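Local coordinates for protein major extracellular endoglucanase (Xanthomonas campestris pv. campestris, PDB 4TUF) that catalyses endohydrolysis of the (1->4)-beta-D-glucosidic linkages of cellulose, lichenin and cereal beta-D-glucans, here represented by its TIM-barrel catalytic domain, at residues V57-C62 against D93-E98; H32-L37 against K43-Q48; V47-L52 against A97-R102; V106-H111 against P189-A194. One frame throughout, in Å; residues are numbered along the deposited sequence.

Contact 1: V57-C62 against D93-E98; sequences VRLPFC and DKVIAE. With 2HP (dihydrogenphosphate ion), chain E.
Leu59 on strand 56-61 and Ile96 on helix 88-102 bring the two backbones closest, with their CA atoms 9.1 Å apart, so strand and helix meet through side chains alone. Leu59 points toward the helix, and its branch CD1 does all the touching: it lies 4.0 Å from Ile96 CG1 and, more loosely, 4.5 Å from Val95 CG1. Ile96 leaves the helix at a slant, but with CG1 anti to the carbonyl carbon (chi1 -75°) that branch turns back to the strand, while CG2 stands anti to the backbone N. The residues are buried, and Leu108 on the next strand leans against both Leu59 and Ile96. Helix 88-102 joins the neighbouring parallel strands 56-61 and 105-110, giving a beta-alpha-beta crossover of the TIM barrel, and Leu59 belongs to the layer between barrel wall and helices. The preceding residue, Arg58, serves the active site instead: NH1 makes a salt bridge with Glu278, the probable nucleophile, and NH2 makes salt bridges with Asp153 and Glu196. On the outer side of the helix Lys94 runs out extended to a bend at chi4 and meets a dihydrogenphosphate ion, with its CE 3.3 Å and its NZ 3.4 Å from phosphate O3. Lys43 and Asp82 complete that anion pocket.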
loop_
_atom_site.group_PDB
_atom_site.type_symbol
_atom_site.label_atom_id
_atom_site.label_comp_id
_atom_site.label_asym_id
_atom_site.label_seq_id
_atom_site.Cartn_x
_atom_site.Cartn_y
_atom_site.Cartn_z
ATOM N N VAL A 57 7.588 3.308 -4.330
ATOM C CA VAL A 57 6.923 4.047 -3.271
ATOM C C VAL A 57 5.402 3.915 -3.393
ATOM O O VAL A 57 4.842 4.012 -4.487
ATOM C CB VAL A 57 7.343 5.542 -3.306
ATOM C CG1 VAL A 57 6.199 6.453 -2.910
ATOM C CG2 VAL A 57 8.551 5.778 -2.418
ATOM N N ARG A 58 4.742 3.673 -2.267
ATOM C CA ARG A 58 3.289 3.673 -2.213
ATOM C C ARG A 58 2.821 4.981 -1.572
ATOM O O ARG A 58 3.154 5.261 -0.424
ATOM C CB ARG A 58 2.783 2.461 -1.428
ATOM C CG ARG A 58 1.270 2.252 -1.437
ATOM C CD ARG A 58 0.945 0.922 -0.768
ATOM N NE ARG A 58 -0.482 0.609 -0.708
ATOM C CZ ARG A 58 -1.255 0.838 0.351
ATOM N NH1 ARG A 58 -0.743 1.402 1.439
ATOM N NH2 ARG A 58 -2.538 0.505 0.322
ATOM N N LEU A 59 2.061 5.776 -2.322
ATOM C CA LEU A 59 1.623 7.104 -1.877
ATOM C C LEU A 59 0.150 7.175 -1.484
ATOM O O LEU A 59 -0.720 7.300 -2.346
ATOM C CB LEU A 59 1.874 8.142 -2.974
ATOM C CG LEU A 59 3.169 8.945 -2.947
ATOM C CD1 LEU A 59 3.085 10.064 -3.966
ATOM C CD2 LEU A 59 3.424 9.500 -1.558
ATOM N N PRO A 60 -0.139 7.098 -0.180
ATOM C CA PRO A 60 -1.513 7.370 0.253
ATOM C C PRO A 60 -1.946 8.802 -0.074
ATOM O O PRO A 60 -1.141 9.723 0.008
ATOM C CB PRO A 60 -1.454 7.148 1.770
ATOM C CG PRO A 60 -0.302 6.204 1.973
ATOM C CD PRO A 60 0.702 6.576 0.912
ATOM N N PHE A 61 -3.203 8.976 -0.462
ATOM C CA PHE A 61 -3.775 10.305 -0.651
ATOM C C PHE A 61 -5.239 10.292 -0.206
ATOM O O PHE A 61 -5.795 9.240 0.086
ATOM C CB PHE A 61 -3.663 10.753 -2.109
ATOM C CG PHE A 61 -4.523 9.957 -3.054
ATOM C CD1 PHE A 61 -5.830 10.346 -3.325
ATOM C CD2 PHE A 61 -4.027 8.816 -3.669
ATOM C CE1 PHE A 61 -6.629 9.607 -4.188
ATOM C CE2 PHE A 61 -4.818 8.075 -4.528
ATOM C CZ PHE A 61 -6.121 8.472 -4.789
ATOM N N CYS A 62 -5.859 11.464 -0.162
ATOM C CA CYS A 62 -7.267 11.582 0.187
ATOM C C CYS A 62 -7.904 12.543 -0.806
ATOM O O CYS A 62 -7.189 13.295 -1.465
ATOM C CB CYS A 62 -7.433 12.073 1.625
ATOM S SG CYS A 62 -6.818 13.754 1.934
ATOM N N ASP A 93 1.806 16.918 -7.360
ATOM C CA ASP A 93 2.316 16.962 -8.724
ATOM C C ASP A 93 3.841 16.966 -8.732
ATOM O O ASP A 93 4.471 16.198 -9.460
ATOM C CB ASP A 93 1.789 18.196 -9.464
ATOM C CG ASP A 93 0.323 18.074 -9.843
ATOM O OD1 ASP A 93 -0.277 16.996 -9.615
ATOM O OD2 ASP A 93 -0.226 19.056 -10.389
ATOM N N LYS A 94 4.421 17.823 -7.899
ATOM C CA LYS A 94 5.868 17.997 -7.841
ATOM C C LYS A 94 6.591 16.778 -7.251
ATOM O O LYS A 94 7.709 16.456 -7.656
ATOM C CB LYS A 94 6.201 19.248 -7.030
ATOM C CG LYS A 94 7.536 19.873 -7.362
ATOM C CD LYS A 94 7.675 21.231 -6.697
ATOM C CE LYS A 94 8.863 21.992 -7.258
ATOM N NZ LYS A 94 8.659 22.316 -8.698
ATOM N N VAL A 95 5.956 16.108 -6.293
ATOM C CA VAL A 95 6.561 14.938 -5.661
ATOM C C VAL A 95 6.577 13.733 -6.605
ATOM O O VAL A 95 7.591 13.043 -6.730
ATOM C CB VAL A 95 5.830 14.558 -4.356
ATOM C CG1 VAL A 95 6.305 13.204 -3.855
ATOM C CG2 VAL A 95 6.062 15.620 -3.290
ATOM N N ILE A 96 5.454 13.489 -7.271
ATOM C CA ILE A 96 5.361 12.406 -8.244
ATOM C C ILE A 96 6.339 12.638 -9.397
ATOM O O ILE A 96 6.947 11.695 -9.910
ATOM C CB ILE A 96 3.918 12.263 -8.767
ATOM C CG1 ILE A 96 3.051 11.600 -7.695
ATOM C CG2 ILE A 96 3.868 11.432 -10.037
ATOM C CD1 ILE A 96 1.575 11.838 -7.870
ATOM N N ALA A 97 6.512 13.901 -9.774
ATOM C CA ALA A 97 7.455 14.262 -10.826
ATOM C C ALA A 97 8.896 13.981 -10.400
ATOM O O ALA A 97 9.745 13.653 -11.233
ATOM C CB ALA A 97 7.286 15.734 -11.212
ATOM N N GLU A 98 9.166 14.112 -9.103
ATOM C CA GLU A 98 10.509 13.888 -8.573
ATOM C C GLU A 98 10.848 12.403 -8.534
ATOM O O GLU A 98 11.936 12.001 -8.950
ATOM C CB GLU A 98 10.654 14.492 -7.175
ATOM C CG GLU A 98 11.974 14.156 -6.488
ATOM C CD GLU A 98 13.178 14.771 -7.180
ATOM O OE1 GLU A 98 12.993 15.676 -8.025
ATOM O OE2 GLU A 98 14.316 14.350 -6.871
HETATM P P 2HP E . 12.625 23.153 -8.094
HETATM O O1 2HP E . 13.155 23.531 -9.457
HETATM O O2 2HP E . 13.691 23.373 -7.044
HETATM O O3 2HP E . 11.421 24.011 -7.777
HETATM O O4 2HP E . 12.226 21.695 -8.102
#

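Contact 2: H32-L37 against K43-Q48; sequences HVMHGL and KDMIVQ
The flat group in play is the His35 peptide: its carbonyl O meets the methyl CE of Met45 at 3.3 Å, whereas the imidazole of the same residue leads away from helix 42-51 and puts neither face nor edge against it. Met45 carries the whole contact. It points from the helix toward the loop 32-37, starts with CG anti to the backbone N (chi1 -167°) and bends at chi3, which brings CE among three loop residues. Met34 reaches for the same methyl, and the two thioethers end tip to tip, CE of Met34 lying 3.5 Å from CE of Met45. Leu37 comes across at an angle and adds its CD2 at 4.0 Å from Met45 CE. Gly36, with a positive phi of 97°, carries the loop between these partners. The segments join the loop after strand 16-23 to the helix that follows it, and Trp314 also packs on Met45. Lys43, two residues earlier in the helix, turns away from the loop and binds a dihydrogenphosphate ion through its NZ. Between the segments themselves no polar pair forms; flexible, polarisable methionine ends meet a leucine and a peptide oxygen, so the loop is held to the helix by dispersion and shape.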
loop_
_atom_site.group_PDB
_atom_site.type_symbol
_atom_site.label_atom_id
_atom_site.label_comp_id
_atom_site.label_asym_id
_atom_site.label_seq_id
_atom_site.Cartn_x
_atom_site.Cartn_y
_atom_site.Cartn_z
ATOM N N HIS A 32 -2.237 17.298 4.335
ATOM C CA HIS A 32 -2.278 17.219 2.875
ATOM C C HIS A 32 -0.903 17.421 2.230
ATOM O O HIS A 32 -0.768 18.149 1.250
ATOM C CB HIS A 32 -3.269 18.241 2.316
ATOM C CG HIS A 32 -4.611 18.204 2.979
ATOM N ND1 HIS A 32 -5.037 19.182 3.853
ATOM C CD2 HIS A 32 -5.619 17.302 2.904
ATOM C CE1 HIS A 32 -6.252 18.888 4.282
ATOM N NE2 HIS A 32 -6.626 17.750 3.724
ATOM N N VAL A 33 0.110 16.767 2.786
ATOM C CA VAL A 33 1.461 16.799 2.234
ATOM C C VAL A 33 2.244 15.679 2.905
ATOM O O VAL A 33 1.953 15.338 4.051
ATOM C CB VAL A 33 2.151 18.178 2.461
ATOM C CG1 VAL A 33 2.338 18.460 3.948
ATOM C CG2 VAL A 33 3.484 18.268 1.717
ATOM N N MET A 34 3.215 15.092 2.207
ATOM C CA MET A 34 4.032 14.036 2.812
ATOM C C MET A 34 4.683 14.559 4.093
ATOM O O MET A 34 5.067 15.720 4.167
ATOM C CB MET A 34 5.093 13.516 1.834
ATOM C CG MET A 34 6.188 14.505 1.506
ATOM S SD MET A 34 7.455 13.829 0.415
ATOM C CE MET A 34 8.220 12.633 1.487
ATOM N N HIS A 35 4.772 13.697 5.101
ATOM C CA HIS A 35 5.230 14.085 6.433
ATOM C C HIS A 35 6.728 14.337 6.522
ATOM O O HIS A 35 7.503 13.839 5.709
ATOM C CB HIS A 35 4.850 13.010 7.457
ATOM C CG HIS A 35 3.440 13.111 7.949
ATOM N ND1 HIS A 35 2.736 12.021 8.411
ATOM C CD2 HIS A 35 2.608 14.173 8.061
ATOM C CE1 HIS A 35 1.527 12.405 8.782
ATOM N NE2 HIS A 35 1.425 13.707 8.580
ATOM N N GLY A 36 7.122 15.109 7.531
ATOM C CA GLY A 36 8.523 15.317 7.836
ATOM C C GLY A 36 9.109 16.586 7.257
ATOM O O GLY A 36 10.291 16.879 7.446
ATOM N N LEU A 37 8.285 17.356 6.557
ATOM C CA LEU A 37 8.770 18.581 5.939
ATOM C C LEU A 37 8.879 19.704 6.969
ATOM O O LEU A 37 9.140 20.853 6.617
ATOM C CB LEU A 37 7.868 18.993 4.773
ATOM C CG LEU A 37 7.695 17.911 3.699
ATOM C CD1 LEU A 37 7.134 18.479 2.403
ATOM C CD2 LEU A 37 9.003 17.166 3.438
ATOM N N LYS A 43 12.957 16.963 -1.228
ATOM C CA LYS A 43 13.790 16.406 -2.288
ATOM C C LYS A 43 14.936 15.581 -1.703
ATOM O O LYS A 43 15.255 14.504 -2.210
ATOM C CB LYS A 43 14.342 17.524 -3.175
ATOM C CG LYS A 43 14.234 17.277 -4.671
ATOM C CD LYS A 43 15.230 18.149 -5.430
ATOM C CE LYS A 43 14.847 18.336 -6.895
ATOM N NZ LYS A 43 13.701 19.279 -7.061
ATOM N N ASP A 44 15.548 16.083 -0.632
ATOM C CA ASP A 44 16.658 15.383 0.008
ATOM C C ASP A 44 16.202 14.095 0.688
ATOM O O ASP A 44 16.937 13.112 0.723
ATOM C CB ASP A 44 17.357 16.295 1.020
ATOM C CG ASP A 44 18.216 17.360 0.349
ATOM O OD1 ASP A 44 18.088 17.540 -0.884
ATOM O OD2 ASP A 44 19.015 18.019 1.054
ATOM N N MET A 45 14.988 14.100 1.224
ATOM C CA MET A 45 14.443 12.912 1.865
ATOM C C MET A 45 14.141 11.814 0.838
ATOM O O MET A 45 14.279 10.626 1.123
ATOM C CB MET A 45 13.184 13.269 2.658
ATOM C CG MET A 45 12.722 12.177 3.603
ATOM S SD MET A 45 11.746 12.800 4.984
ATOM C CE MET A 45 10.334 13.472 4.128
ATOM N N ILE A 46 13.729 12.211 -0.361
ATOM C CA ILE A 46 13.516 11.247 -1.434
ATOM C C ILE A 46 14.853 10.666 -1.882
ATOM O O ILE A 46 14.990 9.456 -2.049
ATOM C CB ILE A 46 12.791 11.889 -2.633
ATOM C CG1 ILE A 46 11.323 12.142 -2.288
ATOM C CG2 ILE A 46 12.899 11.004 -3.869
ATOM C CD1 ILE A 46 10.578 12.901 -3.359
ATOM N N VAL A 47 15.835 11.545 -2.065
ATOM C CA VAL A 47 17.186 11.154 -2.444
ATOM C C VAL A 47 17.730 10.101 -1.487
ATOM O O VAL A 47 18.403 9.155 -1.903
ATOM C CB VAL A 47 18.133 12.381 -2.469
ATOM C CG1 VAL A 47 19.594 11.960 -2.383
ATOM C CG2 VAL A 47 17.885 13.220 -3.710
ATOM N N GLN A 48 17.409 10.255 -0.205
ATOM C CA GLN A 48 17.908 9.344 0.815
ATOM C C GLN A 48 17.268 7.964 0.730
ATOM O O GLN A 48 17.944 6.953 0.899
ATOM C CB GLN A 48 17.679 9.910 2.214
ATOM C CG GLN A 48 18.368 9.091 3.286
ATOM C CD GLN A 48 18.132 9.617 4.677
ATOM O OE1 GLN A 48 17.190 10.376 4.916
ATOM N NE2 GLN A 48 18.991 9.215 5.614
#

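Contact 3: V47-L52 against A97-R102; sequences VQMQGL and AEFNAR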
loop_
_atom_site.group_PDB
_atom_site.type_symbol
_atom_site.label_atom_id
_atom_site.label_comp_id
_atom_site.label_asym_id
_atom_site.label_seq_id
_atom_site.Cartn_x
_atom_site.Cartn_y
_atom_site.Cartn_z
ATOM N N VAL A 47 15.835 11.545 -2.065
ATOM C CA VAL A 47 17.186 11.154 -2.444
ATOM C C VAL A 47 17.730 10.101 -1.487
ATOM O O VAL A 47 18.403 9.155 -1.903
ATOM C CB VAL A 47 18.133 12.381 -2.469
ATOM C CG1 VAL A 47 19.594 11.960 -2.383
ATOM C CG2 VAL A 47 17.885 13.220 -3.710
ATOM N N GLN A 48 17.409 10.255 -0.205
ATOM C CA GLN A 48 17.908 9.344 0.815
ATOM C C GLN A 48 17.268 7.964 0.730
ATOM O O GLN A 48 17.944 6.953 0.899
ATOM C CB GLN A 48 17.679 9.910 2.214
ATOM C CG GLN A 48 18.368 9.091 3.286
ATOM C CD GLN A 48 18.132 9.617 4.677
ATOM O OE1 GLN A 48 17.190 10.376 4.916
ATOM N NE2 GLN A 48 18.991 9.215 5.614
ATOM N N MET A 49 15.966 7.919 0.473
ATOM C CA MET A 49 15.267 6.647 0.499
ATOM C C MET A 49 15.610 5.826 -0.740
ATOM O O MET A 49 15.538 4.601 -0.712
ATOM C CB MET A 49 13.747 6.850 0.640
ATOM C CG MET A 49 12.995 7.264 -0.602
ATOM S SD MET A 49 11.220 7.382 -0.263
ATOM C CE MET A 49 11.093 9.008 0.475
ATOM N N GLN A 50 16.014 6.487 -1.818
ATOM C CA GLN A 50 16.460 5.742 -2.987
ATOM C C GLN A 50 17.842 5.165 -2.723
ATOM O O GLN A 50 18.156 4.059 -3.165
ATOM C CB GLN A 50 16.478 6.615 -4.242
ATOM C CG GLN A 50 16.801 5.830 -5.505
ATOM C CD GLN A 50 16.760 6.674 -6.760
ATOM O OE1 GLN A 50 17.358 7.751 -6.827
ATOM N NE2 GLN A 50 16.051 6.187 -7.771
ATOM N N GLY A 51 18.659 5.918 -1.989
ATOM C CA GLY A 51 20.014 5.507 -1.667
ATOM C C GLY A 51 20.093 4.292 -0.759
ATOM O O GLY A 51 21.100 3.586 -0.752
ATOM N N LEU A 52 19.035 4.047 0.008
ATOM C CA LEU A 52 19.004 2.906 0.915
ATOM C C LEU A 52 18.708 1.625 0.155
ATOM O O LEU A 52 18.944 0.524 0.656
ATOM C CB LEU A 52 17.964 3.111 2.013
ATOM C CG LEU A 52 18.217 4.260 2.987
ATOM C CD1 LEU A 52 16.963 4.526 3.800
ATOM C CD2 LEU A 52 19.394 3.955 3.894
ATOM N N ALA A 97 6.512 13.901 -9.774
ATOM C CA ALA A 97 7.455 14.262 -10.826
ATOM C C ALA A 97 8.896 13.981 -10.400
ATOM O O ALA A 97 9.745 13.653 -11.233
ATOM C CB ALA A 97 7.286 15.734 -11.212
ATOM N N GLU A 98 9.166 14.112 -9.103
ATOM C CA GLU A 98 10.509 13.888 -8.573
ATOM C C GLU A 98 10.848 12.403 -8.534
ATOM O O GLU A 98 11.936 12.001 -8.950
ATOM C CB GLU A 98 10.654 14.492 -7.175
ATOM C CG GLU A 98 11.974 14.156 -6.488
ATOM C CD GLU A 98 13.178 14.771 -7.180
ATOM O OE1 GLU A 98 12.993 15.676 -8.025
ATOM O OE2 GLU A 98 14.316 14.350 -6.871
ATOM N N PHE A 99 9.919 11.597 -8.022
ATOM C CA PHE A 99 10.046 10.144 -8.081
ATOM C C PHE A 99 10.286 9.686 -9.514
ATOM O O PHE A 99 11.119 8.819 -9.772
ATOM C CB PHE A 99 8.791 9.464 -7.531
ATOM C CG PHE A 99 8.671 9.521 -6.036
ATOM C CD1 PHE A 99 9.739 9.168 -5.226
ATOM C CD2 PHE A 99 7.488 9.933 -5.438
ATOM C CE1 PHE A 99 9.626 9.222 -3.848
ATOM C CE2 PHE A 99 7.371 9.990 -4.059
ATOM C CZ PHE A 99 8.440 9.634 -3.263
ATOM N N ASN A 100 9.546 10.286 -10.440
ATOM C CA ASN A 100 9.626 9.924 -11.847
ATOM C C ASN A 100 10.991 10.235 -12.441
ATOM O O ASN A 100 11.540 9.434 -13.193
ATOM C CB ASN A 100 8.532 10.644 -12.636
ATOM C CG ASN A 100 8.521 10.261 -14.098
ATOM O OD1 ASN A 100 8.036 9.189 -14.467
ATOM N ND2 ASN A 100 9.047 11.143 -14.944
ATOM N N ALA A 101 11.533 11.399 -12.095
ATOM C CA ALA A 101 12.836 11.827 -12.601
ATOM C C ALA A 101 13.970 10.978 -12.036
ATOM O O ALA A 101 15.007 10.814 -12.675
ATOM C CB ALA A 101 13.073 13.293 -12.281
ATOM N N ARG A 102 13.769 10.436 -10.840
ATOM C CA ARG A 102 14.781 9.592 -10.212
ATOM C C ARG A 102 14.645 8.124 -10.611
ATOM O O ARG A 102 15.519 7.306 -10.308
ATOM C CB ARG A 102 14.713 9.720 -8.693
ATOM C CG ARG A 102 15.051 11.102 -8.186
ATOM C CD ARG A 102 15.604 11.029 -6.788
ATOM N NE ARG A 102 16.886 10.334 -6.767
ATOM C CZ ARG A 102 18.057 10.938 -6.920
ATOM N NH1 ARG A 102 18.104 12.249 -7.103
ATOM N NH2 ARG A 102 19.179 10.233 -6.890
#
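Gln50 and Arg102 lock helix 42-51 to helix 88-102 with a pair of exchanged bonds. Gln50 OE1 accepts from Arg102 NE at 2.6 Å and, weakly, from Arg102 NH2 at 3.1 Å; it lies at the guanidinium edge. In return Gln50 NE2 donates an almost straight bond of 2.8 Å to Arg102 O, so both ends of the amide bind the same residue. Arg102 NE and Gln50 NE2 each stand above the plane of the carbonyl they reach, not on a lone pair. The amide and guanidinium planes are turned 69° apart. Gln50 is extended beyond CG, whereas Arg102 bends at chi3 (66°), which folds its NE back to the amide. One face of the guanidinium receives Val47, whose CG2 lies 3.5 Å from Arg102 NH1. Deeper in, Met49 SD comes to the edge of the Phe99 ring, near its plane, 4.3 Å from Phe99 CE1. The short helical segments cross at -40°, their axes approaching to 11.5 Å. Ile46, one turn before Gln50, also packs on Phe99 and Arg102, while Met49 and Phe99 both rest on Val57 of strand 56-61, so this is where two consecutive outer helices of the barrel close over a strand.

Contact 4: V106-H111 against P189-A194; sequences VLLDHH and PKWLIA
Strands 105-110 and 192-195 belong to the parallel wall of the TIM barrel, separated by strand 149-153, which pairs with both. Without direct backbone pairing the two segments meet by side chains on the two sides of that wall, and the closest CA atoms, of Leu107 and Ala194, are 8.6 Å apart. Inside, Leu107 reaches Ala194: its CD2 lies 4.3 Å from Ala194 CB. The leucine's CG is anti to the backbone N (chi1 -174°), and the end of the chain thereby comes nearer to the alanine than its first bond would suggest. Outside, the next residue, Leu108, points toward Trp191, which immediately precedes strand 192-195, and sets CD1 4.3 Å from Trp191 CH2, approaching the indole obliquely. Helix 129-143 backs this second pair: Tyr143 touches both Leu108 and Trp191, Val139 leans on Leu108 and Ala140 on Trp191, while Leu152 of the intervening strand packs against both. Farther along the first segment, His111 ND1 donates a hydrogen bond to Asp109 OD2 at 2.5 Å and 167°; the oxygen is met on its syn side, somewhat out of the carboxylate plane, and lies in the imidazole plane. Side chains alternating along the strand between the barrel interior and the layer under the helices, as Leu107 and Leu108 do, are as expected for a (beta/alpha)8 barrel.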
loop_
_atom_site.group_PDB
_atom_site.type_symbol
_atom_site.label_atom_id
_atom_site.label_comp_id
_atom_site.label_asym_id
_atom_site.label_seq_id
_atom_site.Cartn_x
_atom_site.Cartn_y
_atom_site.Cartn_z
ATOM N N VAL A 106 5.893 4.455 -8.615
ATOM C CA VAL A 106 4.926 5.009 -7.673
ATOM C C VAL A 106 3.564 4.315 -7.768
ATOM O O VAL A 106 2.934 4.307 -8.823
ATOM C CB VAL A 106 4.737 6.527 -7.900
ATOM C CG1 VAL A 106 3.656 7.080 -6.989
ATOM C CG2 VAL A 106 6.038 7.257 -7.678
ATOM N N LEU A 107 3.120 3.732 -6.659
ATOM C CA LEU A 107 1.784 3.163 -6.569
ATOM C C LEU A 107 0.905 4.096 -5.740
ATOM O O LEU A 107 1.059 4.189 -4.524
ATOM C CB LEU A 107 1.822 1.755 -5.951
ATOM C CG LEU A 107 0.509 0.940 -5.907
ATOM C CD1 LEU A 107 -0.024 0.636 -7.305
ATOM C CD2 LEU A 107 0.671 -0.362 -5.122
ATOM N N LEU A 108 -0.008 4.801 -6.398
ATOM C CA LEU A 108 -0.923 5.688 -5.690
ATOM C C LEU A 108 -1.981 4.865 -4.947
ATOM O O LEU A 108 -2.340 3.773 -5.378
ATOM C CB LEU A 108 -1.563 6.688 -6.663
ATOM C CG LEU A 108 -0.537 7.641 -7.292
ATOM C CD1 LEU A 108 -1.106 8.404 -8.461
ATOM C CD2 LEU A 108 0.011 8.613 -6.259
ATOM N N ASP A 109 -2.463 5.400 -3.829
ATOM C CA ASP A 109 -3.315 4.663 -2.902
ATOM C C ASP A 109 -4.446 5.553 -2.375
ATOM O O ASP A 109 -4.198 6.561 -1.716
ATOM C CB ASP A 109 -2.458 4.116 -1.750
ATOM C CG ASP A 109 -3.272 3.753 -0.510
ATOM O OD1 ASP A 109 -4.448 3.352 -0.640
ATOM O OD2 ASP A 109 -2.720 3.855 0.608
ATOM N N HIS A 110 -5.686 5.175 -2.672
ATOM C CA HIS A 110 -6.859 5.897 -2.179
ATOM C C HIS A 110 -7.112 5.485 -0.739
ATOM O O HIS A 110 -7.798 4.491 -0.473
ATOM C CB HIS A 110 -8.086 5.608 -3.043
ATOM C CG HIS A 110 -9.243 6.514 -2.767
ATOM N ND1 HIS A 110 -9.894 6.542 -1.550
ATOM C CD2 HIS A 110 -9.863 7.430 -3.549
ATOM C CE1 HIS A 110 -10.862 7.441 -1.594
ATOM N NE2 HIS A 110 -10.867 7.992 -2.797
ATOM N N HIS A 111 -6.564 6.255 0.194
ATOM C CA HIS A 111 -6.375 5.758 1.551
ATOM C C HIS A 111 -7.565 6.013 2.458
ATOM O O HIS A 111 -7.994 5.129 3.207
ATOM C CB HIS A 111 -5.121 6.389 2.152
ATOM C CG HIS A 111 -4.456 5.542 3.188
ATOM N ND1 HIS A 111 -3.625 4.493 2.866
ATOM C CD2 HIS A 111 -4.492 5.596 4.541
ATOM C CE1 HIS A 111 -3.179 3.933 3.978
ATOM N NE2 HIS A 111 -3.690 4.585 5.008
ATOM N N PRO A 189 -5.128 2.882 -19.490
ATOM C CA PRO A 189 -5.184 1.441 -19.776
ATOM C C PRO A 189 -3.854 0.709 -19.568
ATOM O O PRO A 189 -3.834 -0.522 -19.610
ATOM C CB PRO A 189 -5.613 1.394 -21.248
ATOM C CG PRO A 189 -5.239 2.719 -21.804
ATOM C CD PRO A 189 -5.376 3.701 -20.690
ATOM N N LYS A 190 -2.775 1.451 -19.332
ATOM C CA LYS A 190 -1.466 0.854 -19.084
ATOM C C LYS A 190 -1.114 0.825 -17.594
ATOM O O LYS A 190 0.011 0.492 -17.217
ATOM C CB LYS A 190 -0.388 1.612 -19.862
ATOM C CG LYS A 190 -0.432 1.357 -21.361
ATOM C CD LYS A 190 0.419 2.339 -22.141
ATOM C CE LYS A 190 1.849 2.338 -21.643
ATOM N NZ LYS A 190 2.741 3.180 -22.498
ATOM N N TRP A 191 -2.079 1.176 -16.748
ATOM C CA TRP A 191 -1.876 1.142 -15.305
ATOM C C TRP A 191 -2.257 -0.203 -14.702
ATOM O O TRP A 191 -3.177 -0.863 -15.177
ATOM C CB TRP A 191 -2.687 2.239 -14.621
ATOM C CG TRP A 191 -2.018 3.574 -14.605
ATOM C CD1 TRP A 191 -1.001 3.996 -15.409
ATOM C CD2 TRP A 191 -2.315 4.663 -13.725
ATOM N NE1 TRP A 191 -0.648 5.288 -15.088
ATOM C CE2 TRP A 191 -1.441 5.718 -14.056
ATOM C CE3 TRP A 191 -3.235 4.850 -12.688
ATOM C CZ2 TRP A 191 -1.465 6.944 -13.390
ATOM C CZ3 TRP A 191 -3.255 6.066 -12.026
ATOM C CH2 TRP A 191 -2.378 7.096 -12.379
ATOM N N LEU A 192 -1.552 -0.594 -13.646
ATOM C CA LEU A 192 -1.929 -1.769 -12.873
ATOM C C LEU A 192 -3.009 -1.420 -11.853
ATOM O O LEU A 192 -3.071 -0.300 -11.340
ATOM C CB LEU A 192 -0.716 -2.358 -12.154
ATOM C CG LEU A 192 0.492 -2.754 -12.995
ATOM C CD1 LEU A 192 1.577 -3.305 -12.093
ATOM C CD2 LEU A 192 0.107 -3.767 -14.054
ATOM N N ILE A 193 -3.857 -2.395 -11.556
ATOM C CA ILE A 193 -4.901 -2.229 -10.558
ATOM C C ILE A 193 -4.575 -3.082 -9.342
ATOM O O ILE A 193 -4.540 -4.310 -9.431
ATOM C CB ILE A 193 -6.275 -2.624 -11.121
ATOM C CG1 ILE A 193 -6.548 -1.871 -12.428
ATOM C CG2 ILE A 193 -7.376 -2.350 -10.107
ATOM C CD1 ILE A 193 -6.705 -0.381 -12.240
ATOM N N ALA A 194 -4.309 -2.441 -8.211
ATOM C CA ALA A 194 -4.030 -3.198 -6.993
ATOM C C ALA A 194 -5.305 -3.379 -6.182
ATOM O O ALA A 194 -6.024 -2.415 -5.912
ATOM C CB ALA A 194 -2.960 -2.519 -6.159
#

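Contacts 1, 2 and 3 form one patch on one side of the barrel, their centres 10 to 11 Å apart: contacts 1 and 3 share helix 88-102, contacts 2 and 3 share helix 42-51. Val57 CG2 lies 3.8 Å from Met49 SD, joining contact 1 to contact 3. Strand pairing ties contact 1 to contact 4, with Val57 O 2.8 Å from Leu107 N in a probable hydrogen bond. Contact 4 stands about 21 Å, centre to centre, from contact 2. The side chain of Leu107 is about 9 Å and that of Leu59 about 11 Å from that of Glu278, the probable nucleophile. Lys94 of contact 1 and Lys43 of contact 2 line one phosphate pocket.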